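Local atomic coordinates of importin subunit beta-1 (Saccharomyces cerevisiae, PDB entry 5OWU), a protein that carries proteins into the nucleus as the importin beta subunit, associating with importin alpha, which binds the classical nuclear localization signal of the cargo. Residues M139-T143 with S155-L159; I272-K276 with D324-L329; L644-L648 with A659-I663. All coordinates share one frame; numbering follows the deposited sequence.

Contact 1: residues M139-T143 with S155-L159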
loop_
_atom_site.group_PDB
_atom_site.type_symbol
_atom_site.label_atom_id
_atom_site.label_comp_id
_atom_site.label_asym_id
_atom_site.label_seq_id
_atom_site.Cartn_x
_atom_site.Cartn_y
_atom_site.Cartn_z
ATOM N N MET A 139 -32.798 14.586 10.018
ATOM C CA MET A 139 -32.380 13.388 9.297
ATOM C C MET A 139 -33.269 12.204 9.656
ATOM O O MET A 139 -33.707 11.463 8.772
ATOM C CB MET A 139 -30.913 13.061 9.597
ATOM C CG MET A 139 -29.880 14.091 9.082
ATOM S SD MET A 139 -29.728 14.228 7.287
ATOM C CE MET A 139 -30.790 15.634 6.970
ATOM N N VAL A 140 -33.559 12.018 10.948
ATOM C CA VAL A 140 -34.424 10.917 11.361
ATOM C C VAL A 140 -35.802 11.072 10.733
ATOM O O VAL A 140 -36.370 10.111 10.200
ATOM C CB VAL A 140 -34.502 10.839 12.895
ATOM C CG1 VAL A 140 -35.600 9.854 13.349
ATOM C CG2 VAL A 140 -33.156 10.425 13.454
ATOM N N ASP A 141 -36.361 12.286 10.775
ATOM C CA ASP A 141 -37.665 12.490 10.153
ATOM C C ASP A 141 -37.605 12.290 8.641
ATOM O O ASP A 141 -38.563 11.782 8.050
ATOM C CB ASP A 141 -38.206 13.882 10.491
ATOM C CG ASP A 141 -38.556 14.030 11.958
ATOM O OD1 ASP A 141 -38.767 13.001 12.635
ATOM O OD2 ASP A 141 -38.629 15.181 12.431
ATOM N N ASN A 142 -36.481 12.643 8.010
ATOM C CA ASN A 142 -36.363 12.622 6.550
ATOM C C ASN A 142 -36.277 11.216 5.966
ATOM O O ASN A 142 -36.587 11.032 4.785
ATOM C CB ASN A 142 -35.125 13.408 6.106
ATOM C CG ASN A 142 -35.393 14.887 5.965
ATOM O OD1 ASN A 142 -36.427 15.378 6.396
ATOM N ND2 ASN A 142 -34.461 15.604 5.344
ATOM N N THR A 143 -35.827 10.231 6.734
ATOM C CA THR A 143 -35.836 8.856 6.258
ATOM C C THR A 143 -37.021 8.076 6.808
ATOM O O THR A 143 -37.064 6.849 6.670
ATOM C CB THR A 143 -34.519 8.157 6.602
ATOM O OG1 THR A 143 -34.388 8.003 8.016
ATOM C CG2 THR A 143 -33.340 8.965 6.072
ATOM N N SER A 155 -30.837 12.565 2.121
ATOM C CA SER A 155 -30.454 12.603 3.525
ATOM C C SER A 155 -29.497 11.467 3.862
ATOM O O SER A 155 -28.537 11.664 4.618
ATOM C CB SER A 155 -31.703 12.564 4.405
ATOM O OG SER A 155 -32.546 13.662 4.086
ATOM N N LEU A 156 -29.729 10.273 3.294
ATOM C CA LEU A 156 -28.811 9.160 3.512
ATOM C C LEU A 156 -27.432 9.455 2.926
ATOM O O LEU A 156 -26.408 9.124 3.535
ATOM C CB LEU A 156 -29.390 7.873 2.919
ATOM C CG LEU A 156 -30.647 7.360 3.637
ATOM C CD1 LEU A 156 -31.369 6.305 2.830
ATOM C CD2 LEU A 156 -30.280 6.809 5.000
ATOM N N LEU A 157 -27.382 10.081 1.748
ATOM C CA LEU A 157 -26.103 10.543 1.215
ATOM C C LEU A 157 -25.406 11.469 2.199
ATOM O O LEU A 157 -24.210 11.316 2.475
ATOM C CB LEU A 157 -26.302 11.270 -0.115
ATOM C CG LEU A 157 -26.760 10.444 -1.314
ATOM C CD1 LEU A 157 -26.780 11.332 -2.542
ATOM C CD2 LEU A 157 -25.866 9.232 -1.534
ATOM N N ALA A 158 -26.140 12.452 2.725
ATOM C CA ALA A 158 -25.538 13.387 3.672
ATOM C C ALA A 158 -24.973 12.660 4.888
ATOM O O ALA A 158 -23.874 12.979 5.350
ATOM C CB ALA A 158 -26.565 14.436 4.100
ATOM N N LEU A 159 -25.703 11.673 5.417
ATOM C CA LEU A 159 -25.193 10.928 6.566
ATOM C C LEU A 159 -23.925 10.154 6.202
ATOM O O LEU A 159 -22.944 10.141 6.967
ATOM C CB LEU A 159 -26.283 9.995 7.094
ATOM C CG LEU A 159 -27.470 10.746 7.716
ATOM C CD1 LEU A 159 -28.700 9.879 7.738
ATOM C CD2 LEU A 159 -27.122 11.216 9.122
#
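The carboxamide of Asn-142 is the one flat group that bridges this contact, and it meets Ser-155 at its edge: ND2 gives a hydrogen bond to Ser-155 OG at 3.0 Å, with an N-H...O angle of 155° and the hydroxyl only 11° out of the amide plane. Neither face of the amide is used across the contact; Asn-142 CB also lies 3.3 Å from Ser-155 OG. The same hydroxyl is hydrogen-bonded to Val-151 O, one turn earlier in its own helix, so two partners fix its rotation. With CG beside the backbone N (chi1 -66°) and further bends at chi2 and chi3, the Met-139 chain brings SD to 3.9 Å from Ser-155 CB. Its CG meanwhile passes Leu-159 CD2 at 4.0 Å, the two side chains running past each other in opposite directions. The segments belong to helices 133-142 and 149-165, the antiparallel pair of HEAT repeat 4, and Met-139 and Ser-155 have the nearest CA atoms of the two segments, 6.1 Å apart. Thr-143, the first residue to leave helical geometry, lays CG2 against Leu-156 CD2 at 3.9 Å. Its OG1 is hydrogen-bonded instead to Gln-186 NE2 and Ala-183 O of helix 177-188. Leu-104 of helix 90-104 touches both Met-139 and Ser-155.

Contact 2: residues I272-K276 with D324-L329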
loop_
_atom_site.group_PDB
_atom_site.type_symbol
_atom_site.label_atom_id
_atom_site.label_comp_id
_atom_site.label_asym_id
_atom_site.label_seq_id
_atom_site.Cartn_x
_atom_site.Cartn_y
_atom_site.Cartn_z
ATOM N N ILE A 272 -22.300 -20.004 3.329
ATOM C CA ILE A 272 -21.930 -21.268 2.702
ATOM C C ILE A 272 -22.939 -21.637 1.625
ATOM O O ILE A 272 -22.574 -22.128 0.550
ATOM C CB ILE A 272 -21.799 -22.379 3.758
ATOM C CG1 ILE A 272 -20.535 -22.132 4.588
ATOM C CG2 ILE A 272 -21.753 -23.753 3.090
ATOM C CD1 ILE A 272 -20.288 -23.150 5.680
ATOM N N ALA A 273 -24.223 -21.409 1.897
ATOM C CA ALA A 273 -25.257 -21.743 0.930
ATOM C C ALA A 273 -25.083 -20.937 -0.349
ATOM O O ALA A 273 -25.068 -21.496 -1.452
ATOM C CB ALA A 273 -26.636 -21.496 1.537
ATOM N N THR A 274 -24.933 -19.615 -0.219
ATOM C CA THR A 274 -24.848 -18.784 -1.416
ATOM C C THR A 274 -23.506 -18.895 -2.137
ATOM O O THR A 274 -23.409 -18.458 -3.290
ATOM C CB THR A 274 -25.135 -17.323 -1.066
ATOM O OG1 THR A 274 -24.445 -16.966 0.135
ATOM C CG2 THR A 274 -26.633 -17.118 -0.878
ATOM N N MET A 275 -22.479 -19.490 -1.523
ATOM C CA MET A 275 -21.237 -19.696 -2.263
ATOM C C MET A 275 -21.423 -20.617 -3.463
ATOM O O MET A 275 -20.546 -20.666 -4.333
ATOM C CB MET A 275 -20.150 -20.272 -1.355
ATOM C CG MET A 275 -18.761 -20.133 -1.944
ATOM S SD MET A 275 -17.450 -20.489 -0.774
ATOM C CE MET A 275 -17.631 -19.144 0.379
ATOM N N LYS A 276 -22.530 -21.354 -3.530
ATOM C CA LYS A 276 -22.809 -22.235 -4.656
ATOM C C LYS A 276 -23.723 -21.596 -5.690
ATOM O O LYS A 276 -24.114 -22.268 -6.649
ATOM C CB LYS A 276 -23.428 -23.548 -4.158
ATOM C CG LYS A 276 -22.559 -24.280 -3.140
ATOM C CD LYS A 276 -22.897 -25.764 -3.050
ATOM C CE LYS A 276 -24.306 -26.002 -2.548
ATOM N NZ LYS A 276 -24.536 -25.383 -1.216
ATOM N N ASP A 324 -16.868 -27.595 5.200
ATOM C CA ASP A 324 -18.047 -27.141 4.468
ATOM C C ASP A 324 -17.780 -26.001 3.488
ATOM O O ASP A 324 -18.481 -25.905 2.475
ATOM C CB ASP A 324 -19.124 -26.704 5.465
ATOM C CG ASP A 324 -19.266 -27.675 6.624
ATOM O OD1 ASP A 324 -19.162 -28.893 6.385
ATOM O OD2 ASP A 324 -19.454 -27.232 7.774
ATOM N N VAL A 325 -16.793 -25.143 3.753
ATOM C CA VAL A 325 -16.535 -23.991 2.891
ATOM C C VAL A 325 -15.656 -24.379 1.708
ATOM O O VAL A 325 -15.925 -23.998 0.562
ATOM C CB VAL A 325 -15.888 -22.848 3.696
ATOM C CG1 VAL A 325 -15.448 -21.734 2.770
ATOM C CG2 VAL A 325 -16.851 -22.308 4.739
ATOM N N VAL A 326 -14.574 -25.119 1.969
ATOM C CA VAL A 326 -13.531 -25.286 0.949
ATOM C C VAL A 326 -14.041 -26.007 -0.290
ATOM O O VAL A 326 -13.651 -25.626 -1.408
ATOM C CB VAL A 326 -12.292 -25.944 1.569
ATOM C CG1 VAL A 326 -11.269 -26.341 0.497
ATOM C CG2 VAL A 326 -11.661 -24.980 2.550
ATOM N N PRO A 327 -14.879 -27.043 -0.192
ATOM C CA PRO A 327 -15.390 -27.666 -1.427
ATOM C C PRO A 327 -16.115 -26.691 -2.343
ATOM O O PRO A 327 -15.990 -26.779 -3.575
ATOM C CB PRO A 327 -16.322 -28.763 -0.897
ATOM C CG PRO A 327 -15.760 -29.108 0.451
ATOM C CD PRO A 327 -15.233 -27.821 1.011
ATOM N N ASN A 328 -16.850 -25.737 -1.774
ATOM C CA ASN A 328 -17.537 -24.747 -2.600
ATOM C C ASN A 328 -16.553 -23.794 -3.287
ATOM O O ASN A 328 -16.730 -23.457 -4.469
ATOM C CB ASN A 328 -18.543 -23.985 -1.740
ATOM C CG ASN A 328 -19.646 -24.887 -1.201
ATOM O OD1 ASN A 328 -19.929 -25.948 -1.766
ATOM N ND2 ASN A 328 -20.269 -24.473 -0.107
ATOM N N LEU A 329 -15.510 -23.348 -2.572
ATOM C CA LEU A 329 -14.460 -22.545 -3.205
ATOM C C LEU A 329 -13.847 -23.289 -4.385
ATOM O O LEU A 329 -13.766 -22.769 -5.518
ATOM C CB LEU A 329 -13.364 -22.210 -2.189
ATOM C CG LEU A 329 -13.581 -21.164 -1.105
ATOM C CD1 LEU A 329 -12.360 -21.138 -0.187
ATOM C CD2 LEU A 329 -13.815 -19.794 -1.716
HETATM O O HOH W 1 -19.463 -23.258 -5.019
HETATM O O HOH W 2 -22.605 -26.541 0.885
#
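Met-275 reaches from the end region of helix 260-274 across to helix 317-332, and its atoms pass from Asn-328 to Leu-329 and Val-325. Met-275 CB and CG both lie against Asn-328 CB, and Met-275 CG is 3.9 Å from Asn-328 CB; this CG is set anti to the backbone N (chi1 -163°), which carries the chain outward to the facing helix. Met-275 SD then settles 3.8 Å from Leu-329 CD2 and equally near Asn-328 CB. A bend at chi3 turns the terminal Met-275 CE to Val-325 CG1, 4.1 Å away, the two side chains crossing at about a right angle. Beyond the methionine, Ile-272 extends this apolar seam: its CD1 touches Val-325 CG2 at 3.7 Å and also meets Asp-324 CB.

The amide of Asn-328 is held by packing and water rather than by a direct hydrogen bond to the other segment. Lys-276 lays its CD 3.2 Å from Asn-328 OD1, while ND2 stands near Ile-272 O at an angle too poor for a bond. One water accepts from both Lys-276 NZ and Asn-328 ND2; a second donates to Met-275 O, at 2.9 Å, and to Asn-328 O, linking the two backbones. Trp-290 of helix 280-306 touches Met-275 and Val-325, and Phe-358 of helix 347-362 touches Val-325 and Leu-329. The apolar seam, buried at Met-275, Val-325 and Leu-329 and with a watered polar margin, thus joins the first helices of HEAT repeats 7 and 8, the side-by-side packing of neighbouring repeats that builds a HEAT solenoid.

Contact 3: residues L644-L648 with A659-I663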
loop_
_atom_site.group_PDB
_atom_site.type_symbol
_atom_site.label_atom_id
_atom_site.label_comp_id
_atom_site.label_asym_id
_atom_site.label_seq_id
_atom_site.Cartn_x
_atom_site.Cartn_y
_atom_site.Cartn_z
ATOM N N LEU A 644 23.829 16.093 -14.265
ATOM C CA LEU A 644 23.573 15.868 -12.846
ATOM C C LEU A 644 22.844 17.051 -12.219
ATOM O O LEU A 644 21.825 16.877 -11.543
ATOM C CB LEU A 644 24.885 15.599 -12.115
ATOM C CG LEU A 644 24.784 15.481 -10.594
ATOM C CD1 LEU A 644 23.864 14.334 -10.202
ATOM C CD2 LEU A 644 26.175 15.308 -10.007
ATOM N N LEU A 645 23.362 18.265 -12.417
ATOM C CA LEU A 645 22.736 19.445 -11.822
ATOM C C LEU A 645 21.309 19.633 -12.333
ATOM O O LEU A 645 20.382 19.892 -11.550
ATOM C CB LEU A 645 23.587 20.685 -12.112
ATOM C CG LEU A 645 24.634 21.059 -11.056
ATOM C CD1 LEU A 645 25.516 19.875 -10.679
ATOM C CD2 LEU A 645 25.490 22.224 -11.557
ATOM N N LYS A 646 21.109 19.506 -13.649
ATOM C CA LYS A 646 19.757 19.637 -14.190
ATOM C C LYS A 646 18.814 18.610 -13.571
ATOM O O LYS A 646 17.680 18.937 -13.197
ATOM C CB LYS A 646 19.780 19.498 -15.712
ATOM C CG LYS A 646 18.401 19.610 -16.362
ATOM C CD LYS A 646 18.476 19.735 -17.881
ATOM C CE LYS A 646 19.085 21.067 -18.308
ATOM N NZ LYS A 646 18.835 21.381 -19.746
ATOM N N ALA A 647 19.264 17.362 -13.450
ATOM C CA ALA A 647 18.427 16.328 -12.853
ATOM C C ALA A 647 18.127 16.638 -11.393
ATOM O O ALA A 647 16.985 16.498 -10.941
ATOM C CB ALA A 647 19.115 14.970 -12.981
ATOM N N LEU A 648 19.145 17.052 -10.638
ATOM C CA LEU A 648 18.951 17.357 -9.225
ATOM C C LEU A 648 17.916 18.456 -9.039
ATOM O O LEU A 648 17.130 18.420 -8.085
ATOM C CB LEU A 648 20.280 17.767 -8.588
ATOM C CG LEU A 648 21.302 16.658 -8.329
ATOM C CD1 LEU A 648 22.668 17.261 -8.068
ATOM C CD2 LEU A 648 20.881 15.781 -7.156
ATOM N N ALA A 659 19.406 11.095 -8.960
ATOM C CA ALA A 659 20.602 11.930 -8.942
ATOM C C ALA A 659 21.156 12.063 -7.523
ATOM O O ALA A 659 22.381 12.019 -7.310
ATOM C CB ALA A 659 20.283 13.300 -9.549
ATOM N N VAL A 660 20.271 12.202 -6.529
ATOM C CA VAL A 660 20.719 12.131 -5.139
ATOM C C VAL A 660 21.398 10.794 -4.880
ATOM O O VAL A 660 22.385 10.715 -4.139
ATOM C CB VAL A 660 19.548 12.353 -4.167
ATOM C CG1 VAL A 660 19.995 12.098 -2.723
ATOM C CG2 VAL A 660 19.008 13.761 -4.291
ATOM N N GLY A 661 20.874 9.721 -5.476
ATOM C CA GLY A 661 21.517 8.424 -5.334
ATOM C C GLY A 661 22.898 8.384 -5.952
ATOM O O GLY A 661 23.780 7.658 -5.477
ATOM N N PHE A 662 23.108 9.149 -7.025
ATOM C CA PHE A 662 24.457 9.314 -7.554
ATOM C C PHE A 662 25.365 9.959 -6.518
ATOM O O PHE A 662 26.492 9.498 -6.286
ATOM C CB PHE A 662 24.433 10.160 -8.825
ATOM C CG PHE A 662 25.800 10.448 -9.381
ATOM C CD1 PHE A 662 26.433 9.535 -10.203
ATOM C CD2 PHE A 662 26.454 11.626 -9.072
ATOM C CE1 PHE A 662 27.693 9.795 -10.716
ATOM C CE2 PHE A 662 27.716 11.891 -9.577
ATOM C CZ PHE A 662 28.336 10.972 -10.401
ATOM N N ILE A 663 24.895 11.038 -5.887
ATOM C CA ILE A 663 25.702 11.662 -4.838
ATOM C C ILE A 663 26.033 10.641 -3.753
ATOM O O ILE A 663 27.179 10.547 -3.294
ATOM C CB ILE A 663 24.985 12.899 -4.264
ATOM C CG1 ILE A 663 24.728 13.923 -5.366
ATOM C CG2 ILE A 663 25.830 13.537 -3.152
ATOM C CD1 ILE A 663 23.862 15.093 -4.935
#
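Different first torsions bring two leucines onto one alanine: Leu-644 holds CG anti to the backbone N (chi1 174°), whereas Leu-648, one turn later, has CG beside its N (chi1 -74°). This sends the Leu-644 CG toward the facing helix, where CD1 rests 3.8 Å from Ala-659 CB and CD2 meets the Phe-662 ring at CE2, also 3.8 Å away. That second methyl approaches the ring obliquely, and the two side chains cross at about a right angle. Leu-648 also meets Ala-659, its CD2 3.5 Å from Ala-659 CB, tighter than usual for two carbons. Ala-647 closes on the same methyl, its CB 4.0 Å from Ala-659 CB. The small side chain of Ala-659 is thus gripped by three residues of helix 637-649, and the backbones come to 5.7 Å between the CA atoms of Leu-648 and Ala-659. These are the two helices of HEAT repeat 15; the short segments cross at 125° between their N-to-C directions, with a closest axis approach of 9.8 Å. A serine in place of Leu-644 would remove both methyl branches and would probably open a gap between Ala-659 and Phe-662, leaving the ring less firmly held on this side. Phe-662 also stacks edge-to-face with Phe-640, while Ser-623 and Ala-626 of helix 615-629 touch it. At the far end of the seam, Leu-648 CD2 reaches Ile-663 CD1 at 3.8 Å, and Met-688 of helix 675-689 packs on both Leu-648 and Val-660.

How the contacts relate
The three contacts follow one another along the chain without overlap, each closing before the next opens, and they share no helix. Contacts 1 and 3 each join the two helices inside one repeat, HEAT 4 and HEAT 15, whereas contact 2 links HEAT 7 to HEAT 8. Centres of contacts 1 and 2 lie about 37 Å apart; the centre of contact 3 lies about 55 Å from that of contact 1 and about 56 Å from that of contact 2, on the opposite side of the chain's centre from both. Nearest atoms are never closer than about 24 Å, so none touches another. Together they sample the packing within and between repeats from which this all-helical HEAT-repeat transport receptor is built.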